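Local coordinates for protein Ral guanine nucleotide dissociation stimulator-like 2 (PDB 4JGW) that probably acts as a guanine nucleotide exchange factor for small G proteins and associates in vitro with the GTP-bound forms of Rap1A and H-Ras, at residues A248-T251 against Q252-V256; P281-P284 against P285-A288; P456-E459 against A460-H463; S462-V465 against S466-E470. One frame throughout, in Å; residues are numbered along the deposited sequence.

Contact 1. Residues A248-T251 against Q252-V256; sequences ATVT and QFNKV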
loop_
_atom_site.group_PDB
_atom_site.type_symbol
_atom_site.label_atom_id
_atom_site.label_comp_id
_atom_site.label_asym_id
_atom_site.label_seq_id
_atom_site.Cartn_x
_atom_site.Cartn_y
_atom_site.Cartn_z
ATOM N N ALA A 248 8.429 3.637 -6.686
ATOM C CA ALA A 248 9.681 2.979 -6.298
ATOM C C ALA A 248 9.532 1.465 -6.111
ATOM O O ALA A 248 10.462 0.708 -6.394
ATOM C CB ALA A 248 10.253 3.623 -5.039
ATOM N N THR A 249 8.363 1.038 -5.634
ATOM C CA THR A 249 8.036 -0.381 -5.501
ATOM C C THR A 249 7.870 -1.036 -6.878
ATOM O O THR A 249 8.329 -2.161 -7.100
ATOM C CB THR A 249 6.748 -0.580 -4.656
ATOM O OG1 THR A 249 6.967 -0.094 -3.327
ATOM C CG2 THR A 249 6.354 -2.047 -4.584
ATOM N N VAL A 250 7.215 -0.324 -7.791
ATOM C CA VAL A 250 6.956 -0.829 -9.141
ATOM C C VAL A 250 8.250 -0.867 -9.963
ATOM O O VAL A 250 8.472 -1.806 -10.729
ATOM C CB VAL A 250 5.857 -0.001 -9.866
ATOM C CG1 VAL A 250 5.678 -0.460 -11.313
ATOM C CG2 VAL A 250 4.530 -0.104 -9.118
ATOM N N THR A 251 9.095 0.147 -9.778
ATOM C CA THR A 251 10.386 0.233 -10.460
ATOM C C THR A 251 11.255 -0.985 -10.137
ATOM O O THR A 251 11.783 -1.626 -11.048
ATOM C CB THR A 251 11.137 1.546 -10.104
ATOM O OG1 THR A 251 10.286 2.670 -10.358
ATOM C CG2 THR A 251 12.413 1.693 -10.932
ATOM N N GLN A 252 11.379 -1.305 -8.848
ATOM C CA GLN A 252 12.146 -2.466 -8.393
ATOM C C GLN A 252 11.542 -3.775 -8.889
ATOM O O GLN A 252 12.272 -4.671 -9.313
ATOM C CB GLN A 252 12.280 -2.470 -6.865
ATOM C CG GLN A 252 13.047 -3.663 -6.273
ATOM C CD GLN A 252 14.517 -3.713 -6.677
ATOM O OE1 GLN A 252 15.131 -2.692 -6.977
ATOM N NE2 GLN A 252 15.086 -4.910 -6.669
ATOM N N PHE A 253 10.212 -3.876 -8.841
ATOM C CA PHE A 253 9.499 -5.018 -9.413
ATOM C C PHE A 253 9.882 -5.221 -10.881
ATOM O O PHE A 253 10.173 -6.345 -11.298
ATOM C CB PHE A 253 7.979 -4.840 -9.273
ATOM C CG PHE A 253 7.170 -5.873 -10.017
ATOM C CD1 PHE A 253 6.775 -7.048 -9.389
ATOM C CD2 PHE A 253 6.799 -5.664 -11.347
ATOM C CE1 PHE A 253 6.026 -8.004 -10.068
ATOM C CE2 PHE A 253 6.055 -6.615 -12.041
ATOM C CZ PHE A 253 5.668 -7.789 -11.400
ATOM N N ASN A 254 9.883 -4.128 -11.646
ATOM C CA ASN A 254 10.238 -4.154 -13.066
ATOM C C ASN A 254 11.716 -4.463 -13.313
ATOM O O ASN A 254 12.060 -5.081 -14.322
ATOM C CB ASN A 254 9.853 -2.836 -13.751
ATOM C CG ASN A 254 8.342 -2.653 -13.888
ATOM O OD1 ASN A 254 7.571 -3.617 -13.879
ATOM N ND2 ASN A 254 7.917 -1.404 -14.032
ATOM N N LYS A 255 12.578 -4.027 -12.393
ATOM C CA LYS A 255 14.014 -4.319 -12.464
ATOM C C LYS A 255 14.293 -5.810 -12.291
ATOM O O LYS A 255 15.148 -6.371 -12.984
ATOM C CB LYS A 255 14.795 -3.521 -11.413
ATOM C CG LYS A 255 15.039 -2.066 -11.774
ATOM C CD LYS A 255 15.958 -1.392 -10.758
ATOM C CE LYS A 255 15.930 0.126 -10.912
ATOM N NZ LYS A 255 16.781 0.814 -9.898
ATOM N N VAL A 256 13.570 -6.441 -11.367
ATOM C CA VAL A 256 13.706 -7.875 -11.110
ATOM C C VAL A 256 13.221 -8.676 -12.320
ATOM O O VAL A 256 13.917 -9.579 -12.793
ATOM C CB VAL A 256 12.957 -8.301 -9.816
ATOM C CG1 VAL A 256 13.006 -9.814 -9.622
ATOM C CG2 VAL A 256 13.546 -7.596 -8.601
#
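With chi1 at 175°, Val250 turns CG1 directly opposite its own N, while Asn254 swings CG away from its carbonyl carbon (chi1 -70°); the two side chains then lie next to each other, one helical turn apart and pointing the same way. The touch is between a methyl and an amide nitrogen: Val250 CG1 lies 3.6 Å from Asn254 ND2. That nitrogen is also 3.4 Å from Val250 O, but the angle is too poor for a hydrogen bond. The carbonyl is taken instead by the backbone, through Asn254 N to Val250 O at 2.9 Å.

One residue further along, Thr251 and Lys255 repeat the side-by-side pattern. The lysine chain is extended beyond CG and passes the threonine methyl, with Lys255 CE 3.9 Å from Thr251 CG2. Beneath this pair, Lys255 N donates to Thr251 O at 2.9 Å. Thr251 OG1 bonds back to Arg247 O and Thr249 OG1 to Ser245 O, so both hydroxyls are held by the preceding turn of the same helix.

Phe253 N bonds to Thr249 O at 3.1 Å, while its ring leads away to meet Tyr390 and to pack on Ser308 and Ala312 of helix 307-318. Gln252, whose N makes a weak bond to Ala248 O, sends its side chain against Leu213, Asp214 and Leu217 of helix 203-219. Along these turns of helix 244-264, in the Ras-GEF region, main-chain bonds therefore provide the directional hold, and the side chains add van der Waals contact along the helix surface.

Contact 2. Residues P281-P284 against P285-A288; sequences PLRP and PQRA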
loop_
_atom_site.group_PDB
_atom_site.type_symbol
_atom_site.label_atom_id
_atom_site.label_comp_id
_atom_site.label_asym_id
_atom_site.label_seq_id
_atom_site.Cartn_x
_atom_site.Cartn_y
_atom_site.Cartn_z
ATOM N N PRO A 281 26.819 -15.883 -26.232
ATOM C CA PRO A 281 26.434 -17.171 -26.823
ATOM C C PRO A 281 25.850 -18.149 -25.810
ATOM O O PRO A 281 26.489 -18.448 -24.798
ATOM C CB PRO A 281 27.758 -17.721 -27.363
ATOM C CG PRO A 281 28.810 -17.072 -26.526
ATOM C CD PRO A 281 28.286 -15.704 -26.212
ATOM N N LEU A 282 24.645 -18.643 -26.085
ATOM C CA LEU A 282 24.004 -19.632 -25.219
ATOM C C LEU A 282 23.304 -20.729 -26.017
ATOM O O LEU A 282 22.361 -20.465 -26.769
ATOM C CB LEU A 282 23.014 -18.964 -24.249
ATOM C CG LEU A 282 23.544 -18.041 -23.142
ATOM C CD1 LEU A 282 22.402 -17.276 -22.496
ATOM C CD2 LEU A 282 24.345 -18.804 -22.089
ATOM N N ARG A 283 23.787 -21.958 -25.855
ATOM C CA ARG A 283 23.118 -23.137 -26.392
ATOM C C ARG A 283 21.881 -23.437 -25.542
ATOM O O ARG A 283 21.844 -23.065 -24.369
ATOM C CB ARG A 283 24.069 -24.338 -26.400
ATOM C CG ARG A 283 25.095 -24.312 -27.527
ATOM C CD ARG A 283 26.014 -25.526 -27.493
ATOM N NE ARG A 283 27.117 -25.361 -26.544
ATOM C CZ ARG A 283 27.169 -25.911 -25.331
ATOM N NH1 ARG A 283 26.181 -26.680 -24.887
ATOM N NH2 ARG A 283 28.222 -25.690 -24.556
ATOM N N PRO A 284 20.863 -24.100 -26.131
ATOM C CA PRO A 284 19.640 -24.437 -25.386
ATOM C C PRO A 284 19.851 -25.108 -24.010
ATOM O O PRO A 284 19.144 -24.757 -23.064
ATOM C CB PRO A 284 18.882 -25.360 -26.348
ATOM C CG PRO A 284 19.321 -24.918 -27.706
ATOM C CD PRO A 284 20.744 -24.442 -27.565
ATOM N N PRO A 285 20.806 -26.062 -23.892
ATOM C CA PRO A 285 21.082 -26.613 -22.560
ATOM C C PRO A 285 21.637 -25.586 -21.568
ATOM O O PRO A 285 21.294 -25.633 -20.386
ATOM C CB PRO A 285 22.131 -27.695 -22.841
ATOM C CG PRO A 285 21.865 -28.105 -24.237
ATOM C CD PRO A 285 21.504 -26.836 -24.938
ATOM N N GLN A 286 22.479 -24.674 -22.052
ATOM C CA GLN A 286 23.066 -23.623 -21.214
ATOM C C GLN A 286 22.006 -22.626 -20.749
ATOM O O GLN A 286 22.019 -22.189 -19.597
ATOM C CB GLN A 286 24.173 -22.882 -21.967
ATOM C CG GLN A 286 25.368 -23.742 -22.355
ATOM C CD GLN A 286 26.448 -22.945 -23.062
ATOM O OE1 GLN A 286 26.247 -22.444 -24.169
ATOM N NE2 GLN A 286 27.606 -22.824 -22.422
ATOM N N ARG A 287 21.097 -22.278 -21.659
ATOM C CA ARG A 287 20.018 -21.336 -21.382
ATOM C C ARG A 287 18.999 -21.931 -20.414
ATOM O O ARG A 287 18.409 -21.208 -19.609
ATOM C CB ARG A 287 19.327 -20.916 -22.685
ATOM C CG ARG A 287 18.499 -19.639 -22.566
ATOM C CD ARG A 287 17.807 -19.250 -23.874
ATOM N NE ARG A 287 18.710 -19.249 -25.026
ATOM C CZ ARG A 287 19.534 -18.255 -25.352
ATOM N NH1 ARG A 287 19.596 -17.154 -24.615
ATOM N NH2 ARG A 287 20.307 -18.369 -26.423
ATOM N N ALA A 288 18.798 -23.245 -20.502
ATOM C CA ALA A 288 17.897 -23.964 -19.602
ATOM C C ALA A 288 18.366 -23.879 -18.152
ATOM O O ALA A 288 17.546 -23.817 -17.236
ATOM C CB ALA A 288 17.762 -25.412 -20.028
HETATM O O HOH W 1 27.522 -20.883 -26.045
HETATM O O HOH W 2 22.588 -17.247 -27.627
#
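Gln286 lays its terminal amide over one face of the Arg283 guanidinium, the two planes only 8° apart. The overlap is offset: Gln286 OE1 sits 3.7 Å above the guanidinium plane, toward its rim, and Gln286 CD is 3.6 Å from Arg283 NH2. The arginine chain bends at chi3 (-82°), which turns its flat end back over the glutamine.

The same amide oxygen also grips the backbone. Arg283 N donates to Gln286 OE1 at 3.0 Å in an almost straight bond (174°), lying in the carbonyl plane on a lone pair. A water gives OE1 a further bond and links it, more weakly, to Pro281 O.

Arg283 is the N-cap of helix 284-303, the helix that follows the two-stranded antiparallel hairpin 267-269/277-279 in the Ras-GEF region. Arg283 O accepts from Arg287 N at 2.9 Å and, weakly, from Gln286 N. Pro284 and Pro285 open the helix, at positions where the missing N-H costs no helical bond. Their rings lie side by side, and Pro284 CB to Pro285 CD is tight at 3.3 Å.

On the Leu282 side of the cap, Leu282 crosses Arg287 at about a right angle. Leu282 CB rests 3.4 Å above one face of the Arg287 guanidinium, and Leu282 CD1 meets Arg287 NH1. A second water lies in plane at the edge of this guanidinium, accepting from Arg287 NH2 and from Leu282 N. Arg287 NH1 reaches out of the turn to Val264 O, at the end of helix 244-264.

Contact 3. Residues P456-E459 against A460-H463; sequences PLTE and AQSH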
loop_
_atom_site.group_PDB
_atom_site.type_symbol
_atom_site.label_atom_id
_atom_site.label_comp_id
_atom_site.label_asym_id
_atom_site.label_seq_id
_atom_site.Cartn_x
_atom_site.Cartn_y
_atom_site.Cartn_z
ATOM N N PRO A 456 18.798 -3.809 -17.547
ATOM C CA PRO A 456 17.700 -4.602 -18.105
ATOM C C PRO A 456 17.289 -4.168 -19.510
ATOM O O PRO A 456 17.377 -2.987 -19.849
ATOM C CB PRO A 456 16.555 -4.354 -17.119
ATOM C CG PRO A 456 16.861 -3.031 -16.512
ATOM C CD PRO A 456 18.351 -2.980 -16.412
ATOM N N LEU A 457 16.844 -5.132 -20.310
ATOM C CA LEU A 457 16.399 -4.874 -21.675
ATOM C C LEU A 457 14.999 -4.275 -21.694
ATOM O O LEU A 457 14.167 -4.580 -20.834
ATOM C CB LEU A 457 16.402 -6.167 -22.499
ATOM C CG LEU A 457 17.602 -7.116 -22.436
ATOM C CD1 LEU A 457 17.257 -8.423 -23.127
ATOM C CD2 LEU A 457 18.850 -6.494 -23.043
ATOM N N THR A 458 14.749 -3.423 -22.685
ATOM C CA THR A 458 13.414 -2.887 -22.931
ATOM C C THR A 458 12.553 -3.970 -23.579
ATOM O O THR A 458 13.074 -4.989 -24.041
ATOM C CB THR A 458 13.455 -1.649 -23.852
ATOM O OG1 THR A 458 13.909 -2.037 -25.154
ATOM C CG2 THR A 458 14.383 -0.573 -23.287
ATOM N N GLU A 459 11.241 -3.743 -23.613
ATOM C CA GLU A 459 10.293 -4.685 -24.214
ATOM C C GLU A 459 10.596 -4.945 -25.692
ATOM O O GLU A 459 10.403 -6.061 -26.185
ATOM C CB GLU A 459 8.851 -4.190 -24.052
ATOM C CG GLU A 459 8.368 -4.079 -22.605
ATOM C CD GLU A 459 8.591 -2.700 -21.989
ATOM O OE1 GLU A 459 9.521 -1.977 -22.413
ATOM O OE2 GLU A 459 7.828 -2.340 -21.066
ATOM N N ALA A 460 11.075 -3.914 -26.384
ATOM C CA ALA A 460 11.417 -4.012 -27.800
ATOM C C ALA A 460 12.698 -4.813 -28.031
ATOM O O ALA A 460 12.764 -5.639 -28.946
ATOM C CB ALA A 460 11.535 -2.620 -28.416
ATOM N N GLN A 461 13.705 -4.564 -27.194
ATOM C CA GLN A 461 15.007 -5.233 -27.298
ATOM C C GLN A 461 14.917 -6.737 -27.044
ATOM O O GLN A 461 15.527 -7.531 -27.762
ATOM C CB GLN A 461 16.013 -4.602 -26.333
ATOM C CG GLN A 461 16.500 -3.224 -26.750
ATOM C CD GLN A 461 17.253 -2.499 -25.647
ATOM O OE1 GLN A 461 16.879 -2.561 -24.474
ATOM N NE2 GLN A 461 18.316 -1.801 -26.022
ATOM N N SER A 462 14.151 -7.116 -26.022
ATOM C CA SER A 462 13.999 -8.515 -25.631
ATOM C C SER A 462 13.300 -9.349 -26.705
ATOM O O SER A 462 13.660 -10.508 -26.930
ATOM C CB SER A 462 13.255 -8.623 -24.297
ATOM O OG SER A 462 11.938 -8.108 -24.395
ATOM N N HIS A 463 12.305 -8.753 -27.362
ATOM C CA HIS A 463 11.613 -9.393 -28.480
ATOM C C HIS A 463 12.567 -9.649 -29.648
ATOM O O HIS A 463 12.500 -10.697 -30.296
ATOM C CB HIS A 463 10.424 -8.542 -28.938
ATOM C CG HIS A 463 9.667 -9.130 -30.088
ATOM N ND1 HIS A 463 9.911 -8.779 -31.397
ATOM C CD2 HIS A 463 8.674 -10.051 -30.124
ATOM C CE1 HIS A 463 9.100 -9.454 -32.192
ATOM N NE2 HIS A 463 8.339 -10.233 -31.444
#
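One amide oxygen, Gln461 OE1, takes both the backbone N-H and the hydroxyl of Thr458. Thr458 N donates at 2.9 Å to Gln461 OE1, almost straight (177°) and in the plane of the amide carbonyl, whereas the bond from Thr458 OG1 to the same oxygen is weak. OE1 has a further partner in Ser269 OG of strand 267-269.

Thr458 holds OG1 between its backbone N and carbonyl carbon (chi1 66°). That rotation lets the hydroxyl accept from Gln461 N, with 3.3 Å between Gln461 N and Thr458 OG1. Thr458 CG2 closes over the glutamine end, 3.4 Å from Gln461 OE1.

Ser462 N bonds to Thr458 O at 3.1 Å, starting the regular helical pattern. Ser462 OG turns back to Glu459 O, also at 3.1 Å, approaching from above the carbonyl plane and not along a lone pair, with a weaker bond to Thr458 O. On the apolar side, Leu457 CD1 lies 4.1 Å from Ser462 CA, and the leucine also packs on Leu265 of a loop and on Ala267 and Val277 of the two-stranded hairpin, so the start of the helix lies against it.

Reciprocal bonds between the N-cap Thr458 and Gln461, each side chain accepting from the other's backbone N-H, make this a capping box, here with glutamine as the third residue into helix 459-469, the last helix of the modelled chain, within the Ras-GEF region.

Contact 4. Residues S462-V465 against S466-E470; sequences SHRV and SCEVE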
loop_
_atom_site.group_PDB
_atom_site.type_symbol
_atom_site.label_atom_id
_atom_site.label_comp_id
_atom_site.label_asym_id
_atom_site.label_seq_id
_atom_site.Cartn_x
_atom_site.Cartn_y
_atom_site.Cartn_z
ATOM N N SER A 462 14.151 -7.116 -26.022
ATOM C CA SER A 462 13.999 -8.515 -25.631
ATOM C C SER A 462 13.300 -9.349 -26.705
ATOM O O SER A 462 13.660 -10.508 -26.930
ATOM C CB SER A 462 13.255 -8.623 -24.297
ATOM O OG SER A 462 11.938 -8.108 -24.395
ATOM N N HIS A 463 12.305 -8.753 -27.362
ATOM C CA HIS A 463 11.613 -9.393 -28.480
ATOM C C HIS A 463 12.567 -9.649 -29.648
ATOM O O HIS A 463 12.500 -10.697 -30.296
ATOM C CB HIS A 463 10.424 -8.542 -28.938
ATOM C CG HIS A 463 9.667 -9.130 -30.088
ATOM N ND1 HIS A 463 9.911 -8.779 -31.397
ATOM C CD2 HIS A 463 8.674 -10.051 -30.124
ATOM C CE1 HIS A 463 9.100 -9.454 -32.192
ATOM N NE2 HIS A 463 8.339 -10.233 -31.444
ATOM N N ARG A 464 13.457 -8.689 -29.895
ATOM C CA ARG A 464 14.449 -8.787 -30.962
ATOM C C ARG A 464 15.471 -9.894 -30.693
ATOM O O ARG A 464 15.753 -10.708 -31.574
ATOM C CB ARG A 464 15.158 -7.443 -31.153
ATOM C CG ARG A 464 16.058 -7.376 -32.375
ATOM C CD ARG A 464 17.205 -6.409 -32.151
ATOM N NE ARG A 464 18.200 -6.483 -33.217
ATOM C CZ ARG A 464 19.484 -6.166 -33.071
ATOM N NH1 ARG A 464 19.947 -5.762 -31.894
ATOM N NH2 ARG A 464 20.312 -6.266 -34.102
ATOM N N VAL A 465 16.017 -9.915 -29.476
ATOM C CA VAL A 465 17.039 -10.892 -29.085
ATOM C C VAL A 465 16.497 -12.324 -29.096
ATOM O O VAL A 465 17.187 -13.244 -29.540
ATOM C CB VAL A 465 17.683 -10.545 -27.709
ATOM C CG1 VAL A 465 18.663 -11.629 -27.265
ATOM C CG2 VAL A 465 18.396 -9.202 -27.776
ATOM N N SER A 466 15.263 -12.503 -28.625
ATOM C CA SER A 466 14.615 -13.818 -28.633
ATOM C C SER A 466 14.375 -14.343 -30.048
ATOM O O SER A 466 14.431 -15.553 -30.281
ATOM C CB SER A 466 13.301 -13.794 -27.849
ATOM O OG SER A 466 12.359 -12.928 -28.449
ATOM N N CYS A 467 14.105 -13.431 -30.981
ATOM C CA CYS A 467 13.964 -13.780 -32.396
ATOM C C CYS A 467 15.317 -14.120 -33.027
ATOM O O CYS A 467 15.375 -14.827 -34.034
ATOM C CB CYS A 467 13.271 -12.654 -33.173
ATOM S SG CYS A 467 11.476 -12.536 -32.898
ATOM N N GLU A 468 16.393 -13.620 -32.419
ATOM C CA GLU A 468 17.760 -13.892 -32.869
ATOM C C GLU A 468 18.353 -15.172 -32.274
ATOM O O GLU A 468 19.039 -15.920 -32.975
ATOM C CB GLU A 468 18.674 -12.703 -32.564
ATOM C CG GLU A 468 18.495 -11.524 -33.510
ATOM C CD GLU A 468 19.224 -10.269 -33.057
ATOM O OE1 GLU A 468 20.132 -10.355 -32.198
ATOM O OE2 GLU A 468 18.883 -9.184 -33.573
ATOM N N VAL A 469 18.098 -15.419 -30.989
ATOM C CA VAL A 469 18.668 -16.593 -30.311
ATOM C C VAL A 469 17.871 -17.879 -30.557
ATOM O O VAL A 469 18.425 -18.977 -30.501
ATOM C CB VAL A 469 18.920 -16.363 -28.789
ATOM C CG1 VAL A 469 19.941 -15.247 -28.576
ATOM C CG2 VAL A 469 17.624 -16.078 -28.034
ATOM N N GLU A 470 16.573 -17.730 -30.816
ATOM C CA GLU A 470 15.730 -18.834 -31.281
ATOM C C GLU A 470 14.798 -18.343 -32.395
ATOM O O GLU A 470 13.711 -17.830 -32.116
ATOM C CB GLU A 470 14.943 -19.476 -30.126
ATOM C CG GLU A 470 15.757 -20.470 -29.294
ATOM C CD GLU A 470 14.910 -21.321 -28.352
ATOM O OE1 GLU A 470 13.835 -21.808 -28.764
ATOM O OE2 GLU A 470 15.334 -21.523 -27.195
#
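Ser462 O to Ser466 N (3.1 Å), His463 O to Cys467 N and Val465 O to Val469 N (2.8 Å) carry the helical backbone bonding across the two segments, near the end of helix 459-469. The pattern falters at Glu468 N, which is shared weakly between Arg464 O and Val465 O, and resumes with Val469 N; Glu470 is the first residue to leave helical angles.

Arg464 and Glu468 form a salt bridge one turn apart, with Arg464 NE 2.8 Å from Glu468 OE2. The oxygen stands over one face of the guanidinium, well out of its plane, and the two flat groups are nearly perpendicular (85°), so no N-H is directed at it.

Cys467 SG sits over one face of the His463 ring, 4.2 Å from the ring centroid and 22° off the normal, a sulfur-aromatic contact. With chi1 at 64°, Ser466 folds OG back over its own turn of helix, near two carbonyls, His463 O at 2.9 Å and Ser462 O at 3.1 Å; its single proton could go to either.

On another face, Val465 CG1 meets Val469 CG1 at 4.1 Å, and both valines pack on Val279 of the hairpin strand 277-279. With no N-H aimed at the carboxylate, the attraction between Arg464 and Glu468 is probably mostly electrostatic, while the buried Ser466 hydroxyl finds acceptors in the helix's own carbonyls.

In the fold
All four contacts are local, between neighbouring residues of one stretch, in the Ras-GEF region. Contact 1 is a surface contact within the first half of helix 244-264; the other three are partly buried. Contacts 2 and 3 both start helices, but contact 2 combines a proline-led start with a stacked arginine and two waters, while contact 3 is a direct side-chain cap. Contact 4 continues the helix of contact 3, sharing Ser462 and His463, and replaces capping bonds with a charge pair and a sulfur-aromatic contact. Contacts 2 and 4, with centres about 13 Å apart, meet where Arg287 NH2 approaches Val469 CB at 3.4 Å; contact 1 touches none of the others.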